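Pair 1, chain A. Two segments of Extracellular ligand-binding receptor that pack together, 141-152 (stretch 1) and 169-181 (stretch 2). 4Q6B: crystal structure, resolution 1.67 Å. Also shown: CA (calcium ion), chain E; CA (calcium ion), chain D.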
# COMPACT_ATOMS: atom_id res chain seq x y z
N GLY A 141 0.53 -22.71 12.51
CA GLY A 141 0.78 -24.14 12.30
C GLY A 141 1.04 -24.50 10.84
O GLY A 141 1.05 -25.69 10.50
N HIS A 142 1.26 -23.52 9.98
CA HIS A 142 1.65 -23.85 8.62
C HIS A 142 3.07 -24.37 8.56
O HIS A 142 3.94 -23.86 9.23
CB HIS A 142 1.47 -22.66 7.70
CG HIS A 142 0.04 -22.31 7.49
ND1 HIS A 142 -0.69 -22.82 6.44
CD2 HIS A 142 -0.81 -21.57 8.23
CE1 HIS A 142 -1.93 -22.37 6.53
NE2 HIS A 142 -2.02 -21.61 7.59
N GLU A 143 3.28 -25.40 7.76
CA GLU A 143 4.61 -25.99 7.58
C GLU A 143 5.03 -26.21 6.14
O GLU A 143 6.23 -26.26 5.85
CB GLU A 143 4.69 -27.35 8.30
CG GLU A 143 4.31 -27.26 9.78
CD GLU A 143 4.82 -28.41 10.62
OE1 GLU A 143 5.28 -29.41 10.06
OE2 GLU A 143 4.75 -28.29 11.86
N ARG A 144 4.07 -26.48 5.24
CA ARG A 144 4.35 -26.85 3.84
C ARG A 144 3.40 -26.05 2.95
O ARG A 144 2.21 -26.27 2.98
CB ARG A 144 4.11 -28.35 3.63
CG ARG A 144 4.87 -29.27 4.60
CD ARG A 144 5.11 -30.71 4.09
NE ARG A 144 6.55 -30.84 3.87
CZ ARG A 144 7.15 -31.42 2.83
NH1 ARG A 144 6.45 -32.02 1.87
NH2 ARG A 144 8.48 -31.42 2.78
N MSE A 145 3.91 -25.08 2.19
CA MSE A 145 3.01 -24.18 1.47
C MSE A 145 3.36 -24.13 -0.02
O MSE A 145 4.47 -24.51 -0.46
CB MSE A 145 3.05 -22.77 2.09
CG MSE A 145 2.40 -22.71 3.49
SE MSE A 145 2.35 -20.91 4.12
CE MSE A 145 1.05 -20.18 2.83
N VAL A 146 2.41 -23.64 -0.82
CA VAL A 146 2.60 -23.45 -2.27
C VAL A 146 2.55 -21.96 -2.59
O VAL A 146 1.82 -21.23 -1.95
CB VAL A 146 1.49 -24.19 -3.08
CG1 VAL A 146 1.47 -23.77 -4.57
CG2 VAL A 146 1.69 -25.72 -3.03
N ILE A 147 3.33 -21.49 -3.56
CA ILE A 147 3.28 -20.08 -3.94
C ILE A 147 2.82 -19.99 -5.39
O ILE A 147 3.43 -20.59 -6.28
CB ILE A 147 4.66 -19.38 -3.80
CG1 ILE A 147 5.10 -19.31 -2.33
CG2 ILE A 147 4.61 -17.92 -4.35
CD1 ILE A 147 6.54 -18.77 -2.21
N TYR A 148 1.72 -19.26 -5.64
CA TYR A 148 1.27 -18.96 -7.01
C TYR A 148 1.74 -17.56 -7.28
O TYR A 148 1.41 -16.65 -6.53
CB TYR A 148 -0.27 -19.00 -7.08
CG TYR A 148 -0.88 -18.65 -8.43
CD1 TYR A 148 -0.35 -19.18 -9.62
CD2 TYR A 148 -2.02 -17.88 -8.51
CE1 TYR A 148 -0.94 -18.89 -10.89
CE2 TYR A 148 -2.62 -17.59 -9.72
CZ TYR A 148 -2.09 -18.10 -10.92
OH TYR A 148 -2.66 -17.81 -12.13
N TYR A 149 2.54 -17.34 -8.32
CA TYR A 149 3.12 -16.01 -8.47
C TYR A 149 3.06 -15.50 -9.91
O TYR A 149 2.89 -16.29 -10.83
CB TYR A 149 4.58 -16.00 -7.97
CG TYR A 149 5.51 -16.77 -8.84
CD1 TYR A 149 6.33 -16.13 -9.78
CD2 TYR A 149 5.58 -18.15 -8.74
CE1 TYR A 149 7.15 -16.85 -10.62
CE2 TYR A 149 6.41 -18.87 -9.56
CZ TYR A 149 7.19 -18.23 -10.48
OH TYR A 149 8.02 -18.96 -11.30
N THR A 150 3.17 -14.17 -10.11
CA THR A 150 3.30 -13.62 -11.44
C THR A 150 4.77 -13.60 -11.83
O THR A 150 5.62 -13.11 -11.08
CB THR A 150 2.74 -12.19 -11.52
OG1 THR A 150 1.33 -12.23 -11.23
CG2 THR A 150 2.95 -11.59 -12.91
N ASP A 151 5.08 -14.16 -13.00
CA ASP A 151 6.47 -14.21 -13.42
C ASP A 151 6.94 -12.88 -14.01
O ASP A 151 7.32 -12.81 -15.19
CB ASP A 151 6.70 -15.38 -14.39
CG ASP A 151 8.18 -15.64 -14.63
OD1 ASP A 151 8.99 -15.18 -13.79
OD2 ASP A 151 8.53 -16.27 -15.66
N ASP A 152 6.90 -11.82 -13.18
CA ASP A 152 7.48 -10.52 -13.54
C ASP A 152 8.27 -10.00 -12.33
O ASP A 152 8.36 -10.68 -11.32
CB ASP A 152 6.42 -9.52 -14.04
CG ASP A 152 5.40 -9.13 -12.97
OD1 ASP A 152 5.55 -9.48 -11.77
OD2 ASP A 152 4.41 -8.46 -13.33
N GLN A 169 10.97 -19.27 9.31
CA GLN A 169 9.95 -19.69 10.25
C GLN A 169 9.75 -21.21 10.30
O GLN A 169 8.91 -21.70 11.02
CB GLN A 169 8.62 -19.03 9.94
CG GLN A 169 8.60 -17.53 10.09
CD GLN A 169 8.83 -17.10 11.52
OE1 GLN A 169 8.16 -17.55 12.41
NE2 GLN A 169 9.80 -16.23 11.72
N GLY A 170 10.51 -21.93 9.50
CA GLY A 170 10.38 -23.38 9.38
C GLY A 170 9.30 -23.84 8.41
O GLY A 170 8.87 -25.00 8.44
N ILE A 171 8.86 -22.94 7.55
CA ILE A 171 7.91 -23.31 6.49
C ILE A 171 8.65 -23.65 5.22
O ILE A 171 9.51 -22.87 4.75
CB ILE A 171 6.92 -22.15 6.24
CG1 ILE A 171 6.15 -21.83 7.53
CG2 ILE A 171 5.94 -22.46 5.11
CD1 ILE A 171 5.34 -20.54 7.40
N THR A 172 8.34 -24.83 4.65
CA THR A 172 8.94 -25.28 3.41
C THR A 172 7.99 -24.90 2.28
O THR A 172 6.77 -25.08 2.42
CB THR A 172 9.05 -26.81 3.44
OG1 THR A 172 9.88 -27.19 4.54
CG2 THR A 172 9.65 -27.35 2.15
N ILE A 173 8.54 -24.39 1.18
CA ILE A 173 7.76 -24.14 -0.01
C ILE A 173 7.85 -25.40 -0.86
O ILE A 173 8.90 -25.70 -1.42
CB ILE A 173 8.27 -22.91 -0.79
CG1 ILE A 173 8.21 -21.64 0.09
CG2 ILE A 173 7.46 -22.72 -2.09
CD1 ILE A 173 6.77 -21.34 0.66
N VAL A 174 6.76 -26.16 -0.94
CA VAL A 174 6.80 -27.44 -1.62
C VAL A 174 6.56 -27.31 -3.14
O VAL A 174 6.89 -28.22 -3.89
CB VAL A 174 5.81 -28.46 -1.00
CG1 VAL A 174 6.15 -28.70 0.47
CG2 VAL A 174 4.36 -28.00 -1.19
N ASP A 175 5.99 -26.19 -3.58
CA ASP A 175 5.88 -25.97 -5.03
C ASP A 175 5.66 -24.49 -5.27
O ASP A 175 5.06 -23.82 -4.46
CB ASP A 175 4.71 -26.77 -5.62
CG ASP A 175 4.70 -26.78 -7.16
OD1 ASP A 175 5.78 -26.63 -7.81
OD2 ASP A 175 3.58 -27.01 -7.72
N ARG A 176 6.19 -23.98 -6.37
CA ARG A 176 5.83 -22.63 -6.81
C ARG A 176 5.43 -22.77 -8.27
O ARG A 176 5.92 -23.68 -9.00
CB ARG A 176 7.00 -21.64 -6.62
CG ARG A 176 8.10 -21.80 -7.64
CD ARG A 176 8.93 -20.52 -7.74
NE ARG A 176 9.38 -20.05 -6.43
CZ ARG A 176 9.88 -18.83 -6.22
NH1 ARG A 176 10.27 -18.47 -4.99
NH2 ARG A 176 10.00 -17.98 -7.22
N PHE A 177 4.45 -21.98 -8.69
CA PHE A 177 3.94 -22.07 -10.08
C PHE A 177 3.38 -20.72 -10.52
O PHE A 177 3.03 -19.88 -9.68
CB PHE A 177 2.89 -23.19 -10.25
CG PHE A 177 1.52 -22.88 -9.62
CD1 PHE A 177 1.37 -22.73 -8.24
CD2 PHE A 177 0.38 -22.75 -10.43
CE1 PHE A 177 0.09 -22.47 -7.67
CE2 PHE A 177 -0.89 -22.49 -9.86
CZ PHE A 177 -1.03 -22.33 -8.48
N ASN A 178 3.33 -20.50 -11.84
CA ASN A 178 2.87 -19.20 -12.35
C ASN A 178 1.82 -19.27 -13.45
O ASN A 178 1.36 -18.23 -13.97
CB ASN A 178 4.06 -18.39 -12.80
CG ASN A 178 4.81 -19.04 -13.96
OD1 ASN A 178 5.90 -19.58 -13.78
ND2 ASN A 178 4.23 -18.99 -15.14
N TYR A 179 1.45 -20.49 -13.82
CA TYR A 179 0.46 -20.68 -14.88
C TYR A 179 -0.23 -22.02 -14.73
O TYR A 179 0.43 -23.01 -14.40
CB TYR A 179 1.12 -20.63 -16.26
CG TYR A 179 0.14 -20.74 -17.42
CD1 TYR A 179 -0.68 -19.68 -17.74
CD2 TYR A 179 0.02 -21.92 -18.19
CE1 TYR A 179 -1.58 -19.74 -18.78
CE2 TYR A 179 -0.89 -21.99 -19.23
CZ TYR A 179 -1.69 -20.91 -19.52
OH TYR A 179 -2.58 -20.95 -20.55
N TYR A 180 -1.54 -22.05 -15.00
CA TYR A 180 -2.27 -23.29 -15.25
C TYR A 180 -3.24 -23.04 -16.41
O TYR A 180 -3.78 -21.94 -16.51
CB TYR A 180 -3.01 -23.77 -13.98
CG TYR A 180 -4.04 -22.81 -13.45
CD1 TYR A 180 -3.68 -21.70 -12.70
CD2 TYR A 180 -5.38 -23.02 -13.70
CE1 TYR A 180 -4.64 -20.83 -12.23
CE2 TYR A 180 -6.34 -22.15 -13.24
CZ TYR A 180 -5.96 -21.06 -12.52
OH TYR A 180 -6.94 -20.21 -12.09
N GLY A 181 -3.43 -24.03 -17.28
CA GLY A 181 -4.21 -23.83 -18.49
C GLY A 181 -5.71 -23.98 -18.39
O GLY A 181 -6.44 -23.38 -19.18
CA CA E . 6.60 -25.72 -9.92
CA CA D . 9.52 -27.15 9.27
O HOH W 1 8.42 -27.63 6.98
O HOH W 2 8.24 -29.18 9.97
O HOH W 3 -2.38 -18.77 -14.80
O HOH W 4 11.87 -26.28 7.94
O HOH W 5 8.03 -26.45 10.58
O HOH W 6 10.97 -29.05 8.49
O HOH W 7 6.24 -24.88 -12.55

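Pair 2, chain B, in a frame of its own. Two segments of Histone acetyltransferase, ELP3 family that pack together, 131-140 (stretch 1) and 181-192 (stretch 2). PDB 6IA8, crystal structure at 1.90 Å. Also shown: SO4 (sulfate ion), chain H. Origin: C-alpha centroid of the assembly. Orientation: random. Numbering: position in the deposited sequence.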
# COMPACT_ATOMS: atom_id res chain seq x y z
N PRO B 131 -19.58 -4.64 -2.43
CA PRO B 131 -19.60 -4.88 -0.99
C PRO B 131 -18.88 -3.77 -0.25
O PRO B 131 -17.91 -3.19 -0.75
CB PRO B 131 -18.86 -6.22 -0.83
CG PRO B 131 -18.05 -6.37 -2.08
CD PRO B 131 -18.86 -5.71 -3.17
N THR B 132 -19.37 -3.46 0.95
CA THR B 132 -18.75 -2.45 1.80
C THR B 132 -18.59 -2.93 3.24
O THR B 132 -18.45 -2.11 4.15
CB THR B 132 -19.56 -1.15 1.77
OG1 THR B 132 -20.86 -1.40 2.30
CG2 THR B 132 -19.68 -0.63 0.34
N ASP B 133 -18.62 -4.25 3.47
CA ASP B 133 -18.41 -4.74 4.83
C ASP B 133 -16.95 -4.62 5.24
O ASP B 133 -16.66 -4.59 6.44
CB ASP B 133 -18.89 -6.19 4.93
CG ASP B 133 -18.25 -7.11 3.89
OD1 ASP B 133 -18.37 -6.80 2.68
OD2 ASP B 133 -17.63 -8.12 4.26
N LYS B 134 -16.02 -4.57 4.29
CA LYS B 134 -14.60 -4.35 4.53
C LYS B 134 -14.16 -3.08 3.81
O LYS B 134 -14.32 -2.97 2.59
CB LYS B 134 -13.77 -5.55 4.04
CG LYS B 134 -14.10 -6.86 4.67
CD LYS B 134 -13.10 -7.94 4.21
CE LYS B 134 -13.53 -9.33 4.62
NZ LYS B 134 -14.66 -9.83 3.79
N ILE B 135 -13.57 -2.15 4.56
CA ILE B 135 -13.20 -0.85 4.01
C ILE B 135 -11.72 -0.58 4.23
O ILE B 135 -11.21 -0.71 5.35
CB ILE B 135 -14.06 0.26 4.64
CG1 ILE B 135 -15.52 0.16 4.12
CG2 ILE B 135 -13.46 1.64 4.32
CD1 ILE B 135 -16.47 1.08 4.83
N GLU B 136 -11.04 -0.17 3.17
CA GLU B 136 -9.70 0.41 3.26
C GLU B 136 -9.89 1.92 3.20
O GLU B 136 -10.35 2.45 2.19
CB GLU B 136 -8.81 -0.05 2.11
CG GLU B 136 -7.49 0.74 2.03
CD GLU B 136 -6.63 0.40 0.79
OE1 GLU B 136 -7.15 -0.23 -0.15
OE2 GLU B 136 -5.45 0.78 0.77
N LEU B 137 -9.53 2.60 4.28
CA LEU B 137 -9.65 4.05 4.40
C LEU B 137 -8.31 4.66 4.03
O LEU B 137 -7.27 4.26 4.56
CB LEU B 137 -10.03 4.43 5.81
CG LEU B 137 -10.22 5.92 6.08
CD1 LEU B 137 -11.35 6.47 5.27
CD2 LEU B 137 -10.45 6.08 7.59
N ILE B 138 -8.33 5.59 3.09
CA ILE B 138 -7.12 6.24 2.59
C ILE B 138 -7.24 7.72 2.89
O ILE B 138 -8.18 8.38 2.40
CB ILE B 138 -6.92 6.03 1.09
CG1 ILE B 138 -6.88 4.54 0.74
CG2 ILE B 138 -5.58 6.67 0.65
CD1 ILE B 138 -6.62 4.27 -0.73
N ILE B 139 -6.29 8.26 3.64
CA ILE B 139 -6.26 9.67 4.01
C ILE B 139 -5.34 10.40 3.03
O ILE B 139 -4.13 10.20 3.03
CB ILE B 139 -5.78 9.88 5.45
CG1 ILE B 139 -6.56 8.98 6.42
CG2 ILE B 139 -5.89 11.37 5.84
CD1 ILE B 139 -8.06 9.18 6.42
N MET B 140 -5.93 11.22 2.17
CA MET B 140 -5.19 11.89 1.12
C MET B 140 -4.85 13.32 1.52
O MET B 140 -5.59 13.97 2.26
CB MET B 140 -6.00 11.90 -0.17
CG MET B 140 -6.34 10.52 -0.69
SD MET B 140 -7.20 10.58 -2.26
CE MET B 140 -8.65 11.52 -1.82
N ALA B 181 -18.47 -3.70 13.57
CA ALA B 181 -19.47 -2.94 12.84
C ALA B 181 -19.84 -3.63 11.52
O ALA B 181 -19.21 -4.60 11.09
CB ALA B 181 -18.98 -1.52 12.57
N LYS B 182 -20.87 -3.09 10.86
CA LYS B 182 -21.25 -3.59 9.54
C LYS B 182 -20.24 -3.19 8.47
O LYS B 182 -20.05 -3.92 7.50
CB LYS B 182 -22.64 -3.09 9.17
CG LYS B 182 -23.78 -3.74 9.95
CD LYS B 182 -25.15 -3.30 9.43
N HIS B 183 -19.57 -2.06 8.64
CA HIS B 183 -18.55 -1.58 7.70
C HIS B 183 -17.25 -1.52 8.47
O HIS B 183 -16.99 -0.56 9.20
CB HIS B 183 -18.93 -0.22 7.12
CG HIS B 183 -20.30 -0.18 6.53
ND1 HIS B 183 -20.60 -0.71 5.29
CD2 HIS B 183 -21.46 0.35 7.00
CE1 HIS B 183 -21.87 -0.50 5.02
NE2 HIS B 183 -22.42 0.14 6.04
N ARG B 184 -16.44 -2.56 8.38
CA ARG B 184 -15.22 -2.65 9.17
C ARG B 184 -14.05 -2.00 8.46
O ARG B 184 -13.83 -2.24 7.26
CB ARG B 184 -14.89 -4.10 9.48
CG ARG B 184 -15.97 -4.81 10.25
CD ARG B 184 -15.38 -5.98 11.00
NE ARG B 184 -16.39 -6.85 11.59
CZ ARG B 184 -16.10 -7.91 12.34
NH1 ARG B 184 -14.84 -8.21 12.62
NH2 ARG B 184 -17.08 -8.65 12.83
N CYS B 185 -13.29 -1.19 9.20
CA CYS B 185 -12.05 -0.60 8.69
C CYS B 185 -10.95 -1.64 8.79
O CYS B 185 -10.35 -1.84 9.86
CB CYS B 185 -11.70 0.67 9.45
SG CYS B 185 -10.15 1.44 8.77
N VAL B 186 -10.70 -2.37 7.69
CA VAL B 186 -9.69 -3.43 7.72
C VAL B 186 -8.30 -2.91 7.39
O VAL B 186 -7.32 -3.64 7.59
CB VAL B 186 -10.04 -4.58 6.75
CG1 VAL B 186 -11.40 -5.19 7.15
CG2 VAL B 186 -10.04 -4.10 5.30
N ALA B 187 -8.17 -1.68 6.93
CA ALA B 187 -6.88 -1.10 6.61
C ALA B 187 -7.03 0.41 6.60
O ALA B 187 -8.07 0.93 6.18
CB ALA B 187 -6.35 -1.57 5.25
N LEU B 188 -5.97 1.10 7.01
CA LEU B 188 -5.97 2.55 7.05
C LEU B 188 -4.62 3.01 6.51
O LEU B 188 -3.58 2.69 7.11
CB LEU B 188 -6.16 3.07 8.47
CG LEU B 188 -5.89 4.56 8.76
CD1 LEU B 188 -6.66 5.42 7.84
CD2 LEU B 188 -6.22 4.89 10.24
N CYS B 189 -4.65 3.72 5.39
CA CYS B 189 -3.44 4.19 4.73
C CYS B 189 -3.35 5.70 4.87
O CYS B 189 -4.31 6.42 4.60
CB CYS B 189 -3.43 3.83 3.25
SG CYS B 189 -1.83 4.44 2.46
N ILE B 190 -2.18 6.18 5.29
CA ILE B 190 -1.91 7.60 5.46
C ILE B 190 -0.81 7.99 4.49
O ILE B 190 0.24 7.34 4.43
CB ILE B 190 -1.52 7.93 6.91
CG1 ILE B 190 -2.68 7.57 7.84
CG2 ILE B 190 -1.21 9.44 7.07
CD1 ILE B 190 -2.40 7.83 9.27
N GLU B 191 -1.05 9.02 3.69
CA GLU B 191 -0.04 9.53 2.79
C GLU B 191 0.73 10.63 3.51
O GLU B 191 0.13 11.45 4.21
CB GLU B 191 -0.67 10.08 1.51
CG GLU B 191 -1.60 9.09 0.81
CD GLU B 191 -2.12 9.62 -0.51
OE1 GLU B 191 -2.05 10.84 -0.74
OE2 GLU B 191 -2.60 8.80 -1.32
N THR B 192 2.05 10.65 3.34
CA THR B 192 2.83 11.67 4.02
C THR B 192 4.12 11.98 3.29
O THR B 192 4.62 11.16 2.53
CB THR B 192 3.16 11.25 5.46
OG1 THR B 192 3.70 12.37 6.21
CG2 THR B 192 4.18 10.10 5.45
S SO4 H . -26.12 0.16 5.65
O1 SO4 H . -25.70 -0.50 6.88
O2 SO4 H . -26.59 -0.84 4.70
O3 SO4 H . -27.20 1.11 5.94
O4 SO4 H . -25.00 0.89 5.06
O HOH W 8 -2.51 12.17 3.95

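Two parallel strands leave the designer of a protein interface few choices about the backbone and many about the side chains, and pairs 1 and 2 illustrate the point. Their 14 central residues superpose with an RMSD of 0.5 Å. In both, the strands run in the same direction and twist across each other, at 42° in pair 1 and 48° in pair 2, with axes approaching to 4.6 Å.

The hydrogen-bond ladder is shared residue by residue. A:Thr172 N donates to A:Glu143 O (2.8 Å), as B:Arg184 N does to B:Asp133 O (2.8 Å); A:Met145 N donates to A:Thr172 O (2.9 Å), as B:Ile135 N does to B:Arg184 O (2.7 Å). Both ladders then step over one residue. A:Val174 N reaches A:Met145 O at 2.9 Å, but the next bond runs from A:Ile147 N to A:Asp175 O (3.0 Å). Likewise B:Val186 N binds B:Ile135 O (2.9 Å), and B:Leu137 N binds B:Ala187 O (2.9 Å). In pair 2 this shift is a beta bulge. The extra residue is valine in both, with chi1 at -60° (m), and its CA atoms coincide within 0.1 Å. Its neighbours differ: A:Val174 CG1 lies over one face of the A:Arg144 guanidinium, 3.6 Å from NH1, whereas B:Val186 CG1 touches B:Lys134 CB at 3.9 Å.

On the face carrying A:Met145 and A:Ile147, aliphatic groups do most of the packing. The selenomethionine A:Met145 places CG 3.9 Å from A:Ile171 CG2; at the matching positions B:Ile135 CD1 meets B:His183 CB at 3.6 Å. The histidine keeps this apolar contact while its ND1 donates to B:Thr132 O (2.8 Å), a bond that A:Ile171 cannot make. Farther along, A:Ile147 CD1 packs on A:Ile173 CD1 (3.9 Å). Its counterpart B:Leu137, whose side-chain centre lies only 0.6 Å away after superposition, meets the smaller B:Cys185 through CB and SG at 4.2 Å and also reaches B:Leu188 CD1 with CD2 (3.9 Å).

The other face diverges more. A:Val146 CG1 approaches the edge of the A:Phe177 ring, 3.6 Å from CE1, and A:Tyr148 forms an offset stack with that ring, the centroids 4.6 Å apart and the planes at 25°. Pair 2 fills the same positions with B:Glu136, B:Cys189 and B:Ile138. Where the stacked rings of pair 1 bring A:Tyr148 CD1 to 3.4 Å from A:Phe177 CE2, B:Ile138 CG1 lies 4.3 Å from B:Cys189 CB. The neighbouring contact is equally close in both pairs: B:Glu136 CG lies 4.1 Å from B:Ala187 CB, as A:Val146 CG2 does from A:Asp175 CB. B:Ala187 matches A:Asp175, which makes this contact through CB and also binds the chain E calcium ion through OD1 at 2.4 Å.

At the last matched rung, A:Tyr149 receives A:Asn178 CB over one ring face, 4.0 Å from the centroid, with A:Arg176 NH2 over the opposite face. B:Ile139 offers a compact substitute, its CG1 3.8 Å from B:Leu188 CD1. The general lesson is that backbone bonds fix the register, while rings, branched chains and small residues fill the space around it differently.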